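Long-range contacts in beta-fructofuranosidase (Arthrobacter, PDB 3WPU), which belongs to the levansucrase/invertase family of the beta-fructosidase clan, whose members are built around a five-bladed beta-propeller: residues W75-E83 with Q162-S170; G173-F184 with Y196-V207. All coordinates share one frame; numbering follows the deposited sequence. Where two conformers were deposited one is given.

Interaction 1: W75-E83 with Q162-S170; sequences WDTWPLTDE and QWSGSARVS. With GOL (glycerol), chain C.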
loop_
_atom_site.group_PDB
_atom_site.type_symbol
_atom_site.label_atom_id
_atom_site.label_comp_id
_atom_site.label_asym_id
_atom_site.label_seq_id
_atom_site.Cartn_x
_atom_site.Cartn_y
_atom_site.Cartn_z
ATOM N N TRP A 75 -2.134 -11.471 2.500
ATOM C CA TRP A 75 -2.617 -10.354 1.682
ATOM C C TRP A 75 -1.661 -9.183 1.763
ATOM O O TRP A 75 -0.523 -9.336 1.264
ATOM C CB TRP A 75 -4.110 -10.018 1.867
ATOM C CG TRP A 75 -4.698 -9.575 3.242
ATOM C CD1 TRP A 75 -5.343 -8.387 3.480
ATOM C CD2 TRP A 75 -4.779 -10.311 4.488
ATOM N NE1 TRP A 75 -5.797 -8.327 4.751
ATOM C CE2 TRP A 75 -5.460 -9.483 5.408
ATOM C CE3 TRP A 75 -4.357 -11.589 4.913
ATOM C CZ2 TRP A 75 -5.702 -9.867 6.727
ATOM C CZ3 TRP A 75 -4.599 -11.971 6.224
ATOM C CH2 TRP A 75 -5.278 -11.119 7.117
ATOM N N ASP A 76 -2.056 -8.053 2.328
ATOM C CA ASP A 76 -1.194 -6.857 2.242
ATOM C C ASP A 76 0.251 -7.192 2.626
ATOM O O ASP A 76 0.495 -7.757 3.685
ATOM C CB ASP A 76 -1.617 -5.740 3.173
ATOM C CG ASP A 76 -3.060 -5.328 3.047
ATOM O OD1 ASP A 76 -3.855 -5.929 2.313
ATOM O OD2 ASP A 76 -3.400 -4.365 3.749
ATOM N N THR A 77 1.193 -6.819 1.765
ATOM C CA THR A 77 2.586 -7.156 1.929
ATOM C C THR A 77 3.410 -5.886 1.735
ATOM O O THR A 77 3.067 -5.022 0.908
ATOM C CB THR A 77 2.981 -8.257 0.952
ATOM O OG1 THR A 77 2.207 -9.434 1.293
ATOM C CG2 THR A 77 4.463 -8.548 0.984
ATOM N N TRP A 78 4.501 -5.808 2.476
ATOM C CA TRP A 78 5.475 -4.722 2.299
ATOM C C TRP A 78 6.927 -5.159 2.449
ATOM O O TRP A 78 7.255 -6.063 3.228
ATOM C CB TRP A 78 5.190 -3.541 3.215
ATOM C CG TRP A 78 5.114 -3.831 4.694
ATOM C CD1 TRP A 78 6.101 -3.654 5.618
ATOM C CD2 TRP A 78 3.968 -4.285 5.412
ATOM N NE1 TRP A 78 5.636 -3.972 6.880
ATOM C CE2 TRP A 78 4.330 -4.387 6.770
ATOM C CE3 TRP A 78 2.668 -4.662 5.026
ATOM C CZ2 TRP A 78 3.431 -4.829 7.756
ATOM C CZ3 TRP A 78 1.783 -5.072 5.998
ATOM C CH2 TRP A 78 2.181 -5.194 7.350
ATOM N N PRO A 79 7.824 -4.472 1.712
ATOM C CA PRO A 79 9.258 -4.750 1.796
ATOM C C PRO A 79 9.909 -4.013 2.974
ATOM O O PRO A 79 9.260 -3.245 3.656
ATOM C CB PRO A 79 9.783 -4.183 0.468
ATOM C CG PRO A 79 8.905 -3.012 0.223
ATOM C CD PRO A 79 7.532 -3.423 0.722
ATOM N N LEU A 80 11.183 -4.278 3.189
ATOM C CA LEU A 80 11.990 -3.511 4.111
ATOM C C LEU A 80 12.533 -2.307 3.341
ATOM O O LEU A 80 13.114 -2.476 2.255
ATOM C CB LEU A 80 13.124 -4.394 4.588
ATOM C CG LEU A 80 13.930 -4.005 5.787
ATOM C CD1 LEU A 80 13.004 -3.545 6.915
ATOM C CD2 LEU A 80 14.747 -5.241 6.185
ATOM N N THR A 81 12.355 -1.103 3.887
ATOM C CA THR A 81 12.676 0.105 3.161
ATOM C C THR A 81 13.554 1.045 3.941
ATOM O O THR A 81 13.663 0.941 5.150
ATOM C CB THR A 81 11.402 0.869 2.753
ATOM O OG1 THR A 81 10.577 1.129 3.904
ATOM C CG2 THR A 81 10.594 0.046 1.761
ATOM N N ASP A 82 14.150 1.968 3.207
ATOM C CA ASP A 82 14.789 3.134 3.822
ATOM C C ASP A 82 13.926 4.373 3.632
ATOM O O ASP A 82 12.765 4.291 3.244
ATOM C CB ASP A 82 16.219 3.287 3.292
ATOM C CG ASP A 82 16.281 3.614 1.811
ATOM O OD1 ASP A 82 15.253 4.012 1.225
ATOM O OD2 ASP A 82 17.393 3.504 1.212
ATOM N N GLU A 83 14.483 5.546 3.918
ATOM C CA GLU A 83 13.707 6.775 3.859
ATOM C C GLU A 83 13.348 7.224 2.443
ATOM O O GLU A 83 12.535 8.132 2.267
ATOM C CB GLU A 83 14.454 7.894 4.585
ATOM C CG GLU A 83 15.657 8.434 3.839
ATOM C CD GLU A 83 16.944 7.644 4.038
ATOM O OE1 GLU A 83 16.912 6.480 4.501
ATOM O OE2 GLU A 83 18.011 8.208 3.713
ATOM N N GLN A 162 -3.249 -7.213 13.989
ATOM C CA GLN A 162 -2.247 -6.368 13.378
ATOM C C GLN A 162 -2.643 -6.192 11.925
ATOM O O GLN A 162 -2.884 -7.164 11.201
ATOM C CB GLN A 162 -0.844 -6.943 13.492
ATOM C CG GLN A 162 -0.389 -7.182 14.918
ATOM C CD GLN A 162 -0.144 -8.642 15.228
ATOM O OE1 GLN A 162 0.325 -9.380 14.382
ATOM N NE2 GLN A 162 -0.403 -9.046 16.467
ATOM N N TRP A 163 -2.801 -4.935 11.543
ATOM C CA TRP A 163 -3.118 -4.546 10.172
ATOM C C TRP A 163 -1.897 -3.832 9.533
ATOM O O TRP A 163 -0.854 -3.722 10.188
ATOM C CB TRP A 163 -4.411 -3.724 10.193
ATOM C CG TRP A 163 -5.697 -4.536 10.312
ATOM C CD1 TRP A 163 -5.826 -5.890 10.433
ATOM C CD2 TRP A 163 -7.012 -3.997 10.328
ATOM N NE1 TRP A 163 -7.170 -6.231 10.497
ATOM C CE2 TRP A 163 -7.919 -5.084 10.433
ATOM C CE3 TRP A 163 -7.523 -2.708 10.220
ATOM C CZ2 TRP A 163 -9.311 -4.891 10.471
ATOM C CZ3 TRP A 163 -8.922 -2.518 10.242
ATOM C CH2 TRP A 163 -9.791 -3.613 10.361
ATOM N N SER A 164 -2.037 -3.324 8.297
ATOM C CA SER A 164 -0.923 -2.969 7.412
ATOM C C SER A 164 -0.120 -1.785 7.911
ATOM O O SER A 164 -0.602 -0.971 8.665
ATOM C CB SER A 164 -1.423 -2.627 5.990
ATOM O OG SER A 164 -0.359 -2.653 5.046
ATOM N N GLY A 165 1.105 -1.724 7.439
ATOM C CA GLY A 165 1.963 -0.571 7.664
ATOM C C GLY A 165 3.138 -0.631 6.716
ATOM O O GLY A 165 2.966 -0.725 5.490
ATOM N N SER A 166 4.341 -0.521 7.282
ATOM C CA SER A 166 5.595 -0.428 6.542
ATOM C C SER A 166 6.732 -0.790 7.508
ATOM O O SER A 166 6.500 -0.944 8.721
ATOM C CB SER A 166 5.803 0.991 6.000
ATOM O OG SER A 166 5.604 1.930 7.037
ATOM N N ALA A 167 7.965 -0.904 7.007
ATOM C CA ALA A 167 9.082 -1.344 7.846
ATOM C C ALA A 167 10.372 -0.692 7.389
ATOM O O ALA A 167 10.748 -0.814 6.228
ATOM C CB ALA A 167 9.215 -2.857 7.816
ATOM N N ARG A 168 10.984 0.070 8.289
ATOM C CA ARG A 168 12.201 0.805 8.001
ATOM C C ARG A 168 13.411 0.075 8.564
ATOM O O ARG A 168 13.398 -0.346 9.732
ATOM C CB ARG A 168 12.094 2.204 8.612
ATOM C CG ARG A 168 11.042 3.080 7.952
ATOM C CD ARG A 168 11.554 3.640 6.637
ATOM N NE ARG A 168 12.726 4.467 6.912
ATOM C CZ ARG A 168 12.703 5.754 7.246
ATOM N NH1 ARG A 168 11.572 6.456 7.273
ATOM N NH2 ARG A 168 13.861 6.354 7.532
ATOM N N VAL A 169 14.452 -0.091 7.754
ATOM C CA VAL A 169 15.636 -0.833 8.194
ATOM C C VAL A 169 16.736 0.151 8.537
ATOM O O VAL A 169 16.806 1.199 7.945
ATOM C CB VAL A 169 16.099 -1.854 7.132
ATOM C CG1 VAL A 169 16.537 -1.190 5.840
ATOM C CG2 VAL A 169 17.155 -2.805 7.686
ATOM N N SER A 170 17.559 -0.191 9.519
ATOM C CA SER A 170 18.693 0.619 9.933
ATOM C C SER A 170 19.950 -0.124 9.525
ATOM O O SER A 170 19.901 -1.321 9.255
ATOM C CB SER A 170 18.690 0.796 11.453
ATOM O OG SER A 170 17.525 1.475 11.896
HETATM C C1 GOL C . -7.516 -5.291 6.744
HETATM O O1 GOL C . -7.588 -6.702 6.476
HETATM C C2 GOL C . -6.094 -4.805 6.427
HETATM O O2 GOL C . -5.831 -5.106 5.043
HETATM C C3 GOL C . -5.937 -3.307 6.724
HETATM O O3 GOL C . -4.569 -2.855 6.761
HETATM O O HOH W 1 8.372 -0.692 4.251
HETATM O O HOH W 2 16.786 5.750 6.994
#
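Trp78 lays one face of its indole along the backbone of Gly165 and Ser166, between two parallel strands that are probably inner strands of adjoining blades of the beta-propeller. The strand axes are 26° apart, and the CA-CA spacing narrows from 6.5 Å at Asp76 and Ser164 to 4.9 Å at Thr81 and Arg168. Trp78 CD1 lies 3.4 Å from Ser166 CA. With CG between backbone N and carbonyl carbon (chi1 56°), the broad ring reaches across; Gly165, lacking a side chain, lets it settle close, and Ala167 brings just a methyl to the ring edge. Trp78 NE1 is buried without a polar partner.

Beyond the indole, water 1 accepts from Ala167 N and Thr81 OG1 and donates to Pro79 O, bridging backbones still too far apart to bond directly. Next, Thr81 N binds Ala167 O (2.9 Å) and Val169 N binds Thr81 O (2.9 Å). Beside them branched Leu80 and Val169 cross tightly at about a right angle, Leu80 CG 3.3 Å from Val169 CB.

At the wider end a glycerol, probably from the crystallisation liquor, bridges the strands, bonded also to His111 and Asp246: Trp75 NE1 donates to its O1, its O2 donates to Asp76 OD2, Ser164 N donates to its O3, and its C1 lies over the Trp163 ring. Asp76 OD1 is bonded to Ser422 OG. At the partly exposed other end Arg168, bonded through NH1 to Thr249, lays its guanidinium over Glu83 CA. The charges do not touch; water 2 accepts from Arg168 NH2 (3.0 Å) and donates to Glu83 OE1 (2.6 Å).

Interaction 2: G173-F184 with Y196-V207; sequences GEIKLFFTDVAF and YDPRIALSVGKV
Tyr196 packs its ring against Val182 and Phe184, CD1 3.5 Å from Val182 CG1 and the aromatic planes of Tyr196 and Phe184 36° apart; its hydroxyl is bonded to Phe242 O. The strand then runs antiparallel to 173-184, sharing eleven backbone hydrogen bonds. Asp197 is gripped side-on by the extended Arg199, NE to OD1 at 2.9 Å and NH2 to OD2 at 2.8 Å. Pro198 pairs with Val182 at a non-hydrogen-bonded position, where its missing N-H costs no bond to that strand, and its CD lies over the centre of the Tyr196 ring. Arg199 also binds Asp224 and Glu153, so the buried guanidinium sits among three carboxylates, which probably stabilise its charge. Small Ala201 sits over the Phe179 face, CB 4.2 Å from the ring centroid in a CH-pi contact. On the opposite side of the sheet Leu202, CG anti to its backbone N (chi1 166°), sets CD1 over the centre of the Phe178 ring. Ser203, facing as Ala201 does, bonds through OG to Lys221 O. The CG1 of Val204 presses on Glu174 CG at 3.3 Å, beside the Glu174-Lys176 salt bridge. Gly205 exchanges both backbone bonds with Ile175, and Val207, beyond which the strand continues, donates its N to Gly173 O. Flanked by strands 159-169 and 213-226, the two form the middle of a four-stranded antiparallel meander, the blade unit of beta-propellers.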
loop_
_atom_site.group_PDB
_atom_site.type_symbol
_atom_site.label_atom_id
_atom_site.label_comp_id
_atom_site.label_asym_id
_atom_site.label_seq_id
_atom_site.Cartn_x
_atom_site.Cartn_y
_atom_site.Cartn_z
ATOM N N GLY A 173 20.876 -3.526 11.083
ATOM C CA GLY A 173 19.934 -4.637 10.913
ATOM C C GLY A 173 18.664 -4.488 11.742
ATOM O O GLY A 173 17.814 -5.378 11.746
ATOM N N GLU A 174 18.530 -3.366 12.439
ATOM C CA GLU A 174 17.314 -3.103 13.205
ATOM C C GLU A 174 16.196 -2.764 12.235
ATOM O O GLU A 174 16.421 -2.135 11.186
ATOM C CB GLU A 174 17.531 -1.933 14.161
ATOM C CG GLU A 174 16.297 -1.396 14.865
ATOM C CD GLU A 174 16.589 -0.049 15.501
ATOM O OE1 GLU A 174 17.486 -0.026 16.373
ATOM O OE2 GLU A 174 15.959 0.963 15.092
ATOM N N ILE A 175 14.990 -3.163 12.622
ATOM C CA ILE A 175 13.792 -2.879 11.870
ATOM C C ILE A 175 12.803 -2.116 12.745
ATOM O O ILE A 175 12.446 -2.578 13.846
ATOM C CB ILE A 175 13.142 -4.189 11.396
ATOM C CG1 ILE A 175 14.088 -4.951 10.434
ATOM C CG2 ILE A 175 11.805 -3.898 10.729
ATOM C CD1 ILE A 175 13.578 -6.329 10.057
ATOM N N LYS A 176 12.346 -0.965 12.254
ATOM C CA LYS A 176 11.219 -0.268 12.857
ATOM C C LYS A 176 9.969 -0.640 12.069
ATOM O O LYS A 176 9.785 -0.208 10.913
ATOM C CB LYS A 176 11.420 1.235 12.850
ATOM C CG LYS A 176 12.526 1.738 13.738
ATOM C CD LYS A 176 12.569 3.253 13.646
ATOM C CE LYS A 176 13.549 3.909 14.601
ATOM N NZ LYS A 176 14.897 3.810 14.015
ATOM N N LEU A 177 9.146 -1.484 12.670
ATOM C CA LEU A 177 7.914 -1.928 12.069
ATOM C C LEU A 177 6.755 -0.984 12.459
ATOM O O LEU A 177 6.338 -0.909 13.611
ATOM C CB LEU A 177 7.642 -3.364 12.478
ATOM C CG LEU A 177 6.355 -4.017 11.964
ATOM C CD1 LEU A 177 6.288 -3.977 10.448
ATOM C CD2 LEU A 177 6.259 -5.438 12.483
ATOM N N PHE A 178 6.313 -0.190 11.497
ATOM C CA PHE A 178 5.139 0.672 11.670
ATOM C C PHE A 178 3.925 -0.126 11.240
ATOM O O PHE A 178 3.902 -0.641 10.151
ATOM C CB PHE A 178 5.273 1.937 10.848
ATOM C CG PHE A 178 6.395 2.826 11.314
ATOM C CD1 PHE A 178 6.204 3.748 12.325
ATOM C CD2 PHE A 178 7.668 2.654 10.792
ATOM C CE1 PHE A 178 7.247 4.551 12.777
ATOM C CE2 PHE A 178 8.718 3.451 11.240
ATOM C CZ PHE A 178 8.499 4.388 12.241
ATOM N N PHE A 179 2.919 -0.205 12.081
ATOM C CA PHE A 179 1.742 -0.992 11.745
ATOM C C PHE A 179 0.481 -0.436 12.380
ATOM O O PHE A 179 0.507 0.551 13.089
ATOM C CB PHE A 179 1.975 -2.466 12.099
ATOM C CG PHE A 179 2.014 -2.751 13.585
ATOM C CD1 PHE A 179 0.949 -3.387 14.219
ATOM C CD2 PHE A 179 3.118 -2.367 14.354
ATOM C CE1 PHE A 179 0.984 -3.650 15.591
ATOM C CE2 PHE A 179 3.152 -2.623 15.718
ATOM C CZ PHE A 179 2.084 -3.260 16.325
ATOM N N THR A 180 -0.640 -1.058 12.062
ATOM C CA THR A 180 -1.914 -0.668 12.610
ATOM C C THR A 180 -2.311 -1.703 13.641
ATOM O O THR A 180 -2.528 -2.877 13.314
ATOM C CB THR A 180 -3.000 -0.526 11.537
ATOM O OG1 THR A 180 -2.509 0.211 10.399
ATOM C CG2 THR A 180 -4.258 0.153 12.107
ATOM N N ASP A 181 -2.425 -1.264 14.884
ATOM C CA ASP A 181 -2.663 -2.149 16.011
ATOM C C ASP A 181 -4.123 -1.950 16.389
ATOM O O ASP A 181 -4.510 -0.841 16.720
ATOM C CB ASP A 181 -1.708 -1.785 17.156
ATOM C CG ASP A 181 -1.581 -2.903 18.213
ATOM O OD1 ASP A 181 -2.103 -4.035 18.006
ATOM O OD2 ASP A 181 -0.950 -2.673 19.268
ATOM N N VAL A 182 -4.947 -2.999 16.280
ATOM C CA VAL A 182 -6.392 -2.819 16.344
ATOM C C VAL A 182 -7.053 -3.693 17.408
ATOM O O VAL A 182 -6.769 -4.904 17.533
ATOM C CB VAL A 182 -7.071 -3.110 14.984
ATOM C CG1 VAL A 182 -8.507 -2.607 14.965
ATOM C CG2 VAL A 182 -6.300 -2.461 13.846
ATOM N N ALA A 183 -7.946 -3.088 18.176
ATOM C CA ALA A 183 -8.748 -3.817 19.171
ATOM C C ALA A 183 -10.229 -3.688 18.832
ATOM O O ALA A 183 -10.714 -2.613 18.495
ATOM C CB ALA A 183 -8.486 -3.307 20.577
ATOM N N PHE A 184 -10.942 -4.813 18.900
ATOM C CA PHE A 184 -12.361 -4.861 18.643
ATOM C C PHE A 184 -13.070 -5.274 19.919
ATOM O O PHE A 184 -12.525 -6.065 20.704
ATOM C CB PHE A 184 -12.722 -5.894 17.579
ATOM C CG PHE A 184 -12.064 -5.665 16.234
ATOM C CD1 PHE A 184 -12.785 -5.136 15.172
ATOM C CD2 PHE A 184 -10.722 -5.997 16.030
ATOM C CE1 PHE A 184 -12.180 -4.947 13.938
ATOM C CE2 PHE A 184 -10.124 -5.836 14.782
ATOM C CZ PHE A 184 -10.852 -5.284 13.752
ATOM N N TYR A 196 -14.581 0.032 17.313
ATOM C CA TYR A 196 -13.240 -0.529 17.322
ATOM C C TYR A 196 -12.194 0.577 17.479
ATOM O O TYR A 196 -12.503 1.767 17.377
ATOM C CB TYR A 196 -12.989 -1.400 16.105
ATOM C CG TYR A 196 -12.560 -0.710 14.820
ATOM C CD1 TYR A 196 -11.550 -1.254 14.047
ATOM C CD2 TYR A 196 -13.143 0.493 14.390
ATOM C CE1 TYR A 196 -11.151 -0.673 12.872
ATOM C CE2 TYR A 196 -12.757 1.095 13.215
ATOM C CZ TYR A 196 -11.725 0.537 12.474
ATOM O OH TYR A 196 -11.342 1.114 11.292
ATOM N N ASP A 197 -10.970 0.137 17.719
ATOM C CA ASP A 197 -9.892 1.027 18.160
ATOM C C ASP A 197 -8.627 0.680 17.402
ATOM O O ASP A 197 -7.821 -0.116 17.869
ATOM C CB ASP A 197 -9.701 0.882 19.660
ATOM C CG ASP A 197 -8.783 1.937 20.257
ATOM O OD1 ASP A 197 -8.079 2.650 19.533
ATOM O OD2 ASP A 197 -8.740 1.995 21.498
ATOM N N PRO A 198 -8.464 1.280 16.208
ATOM C CA PRO A 198 -7.265 1.122 15.405
ATOM C C PRO A 198 -6.270 2.223 15.726
ATOM O O PRO A 198 -6.632 3.398 15.695
ATOM C CB PRO A 198 -7.775 1.301 13.988
ATOM C CG PRO A 198 -8.947 2.222 14.101
ATOM C CD PRO A 198 -9.498 2.068 15.507
ATOM N N ARG A 199 -5.024 1.843 15.960
ATOM C CA ARG A 199 -3.974 2.823 16.286
ATOM C C ARG A 199 -2.754 2.605 15.437
ATOM O O ARG A 199 -2.417 1.464 15.097
ATOM C CB ARG A 199 -3.607 2.740 17.748
ATOM C CG ARG A 199 -4.815 2.906 18.664
ATOM C CD ARG A 199 -4.423 3.050 20.114
ATOM N NE ARG A 199 -5.590 3.055 20.988
ATOM C CZ ARG A 199 -5.525 3.116 22.316
ATOM N NH1 ARG A 199 -4.358 3.271 22.923
ATOM N NH2 ARG A 199 -6.631 3.052 23.036
ATOM N N ILE A 200 -2.035 3.691 15.140
ATOM C CA ILE A 200 -0.787 3.577 14.417
ATOM C C ILE A 200 0.290 3.387 15.478
ATOM O O ILE A 200 0.380 4.158 16.439
ATOM C CB ILE A 200 -0.540 4.805 13.506
ATOM C CG1 ILE A 200 -1.527 4.763 12.346
ATOM C CG2 ILE A 200 0.897 4.823 13.021
ATOM C CD1 ILE A 200 -1.582 5.992 11.483
ATOM N N ALA A 201 1.069 2.333 15.309
ATOM C CA ALA A 201 1.994 1.846 16.319
ATOM C C ALA A 201 3.332 1.501 15.709
ATOM O O ALA A 201 3.461 1.358 14.488
ATOM C CB ALA A 201 1.414 0.616 17.006
ATOM N N LEU A 202 4.330 1.353 16.585
ATOM C CA LEU A 202 5.695 1.011 16.195
ATOM C C LEU A 202 6.199 -0.101 17.093
ATOM O O LEU A 202 5.958 -0.070 18.295
ATOM C CB LEU A 202 6.627 2.206 16.413
ATOM C CG LEU A 202 8.138 1.987 16.384
ATOM C CD1 LEU A 202 8.607 1.556 15.014
ATOM C CD2 LEU A 202 8.885 3.279 16.795
ATOM N N SER A 203 6.929 -1.051 16.524
ATOM C CA SER A 203 7.702 -1.999 17.318
ATOM C C SER A 203 9.031 -2.221 16.615
ATOM O O SER A 203 9.098 -2.280 15.363
ATOM C CB SER A 203 6.957 -3.338 17.450
ATOM O OG SER A 203 7.630 -4.181 18.394
ATOM N N VAL A 204 10.085 -2.288 17.424
ATOM C CA VAL A 204 11.449 -2.429 16.940
ATOM C C VAL A 204 11.941 -3.851 17.169
ATOM O O VAL A 204 11.747 -4.438 18.259
ATOM C CB VAL A 204 12.390 -1.416 17.610
ATOM C CG1 VAL A 204 13.797 -1.537 17.039
ATOM C CG2 VAL A 204 11.846 0.002 17.425
ATOM N N GLY A 205 12.624 -4.370 16.155
ATOM C CA GLY A 205 13.223 -5.692 16.219
ATOM C C GLY A 205 14.457 -5.701 15.363
ATOM O O GLY A 205 14.972 -4.649 14.986
ATOM N N LYS A 206 14.936 -6.890 15.058
ATOM C CA LYS A 206 16.242 -7.018 14.422
ATOM C C LYS A 206 16.307 -8.299 13.627
ATOM O O LYS A 206 15.663 -9.286 13.969
ATOM C CB LYS A 206 17.344 -7.003 15.489
ATOM C CG LYS A 206 18.730 -6.751 14.941
ATOM C CD LYS A 206 19.732 -6.503 16.063
ATOM C CE LYS A 206 21.000 -5.879 15.521
ATOM N NZ LYS A 206 21.816 -5.287 16.610
ATOM N N VAL A 207 17.108 -8.253 12.561
ATOM C CA VAL A 207 17.351 -9.392 11.700
ATOM C C VAL A 207 18.483 -10.229 12.282
ATOM O O VAL A 207 19.537 -9.713 12.660
ATOM C CB VAL A 207 17.740 -8.937 10.272
ATOM C CG1 VAL A 207 18.155 -10.120 9.408
ATOM C CG2 VAL A 207 16.584 -8.175 9.632
#

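From the N terminus, strand 72-81 comes first. Interaction 1 closes a loop of 78 residues, including strands 88-90, 93-102, 115-122 and 137-141, when the chain returns as strand 159-169. The chain then turns directly into strand 174-184, and interaction 2 closes a much shorter, 11-residue connection without helix or strand. The two contacts are in series and neither nest nor cross. They share one sheet, since 159-169 and 174-184 are neighbours in it: Trp163 N probably bonds to Thr180 O, and Lys176 N to Arg168 O. Leu177 CD1 also packs on Trp78, so a residue of interaction 2 reaches the indole of interaction 1. Parallel pairing thus joins the meander to the preceding strands.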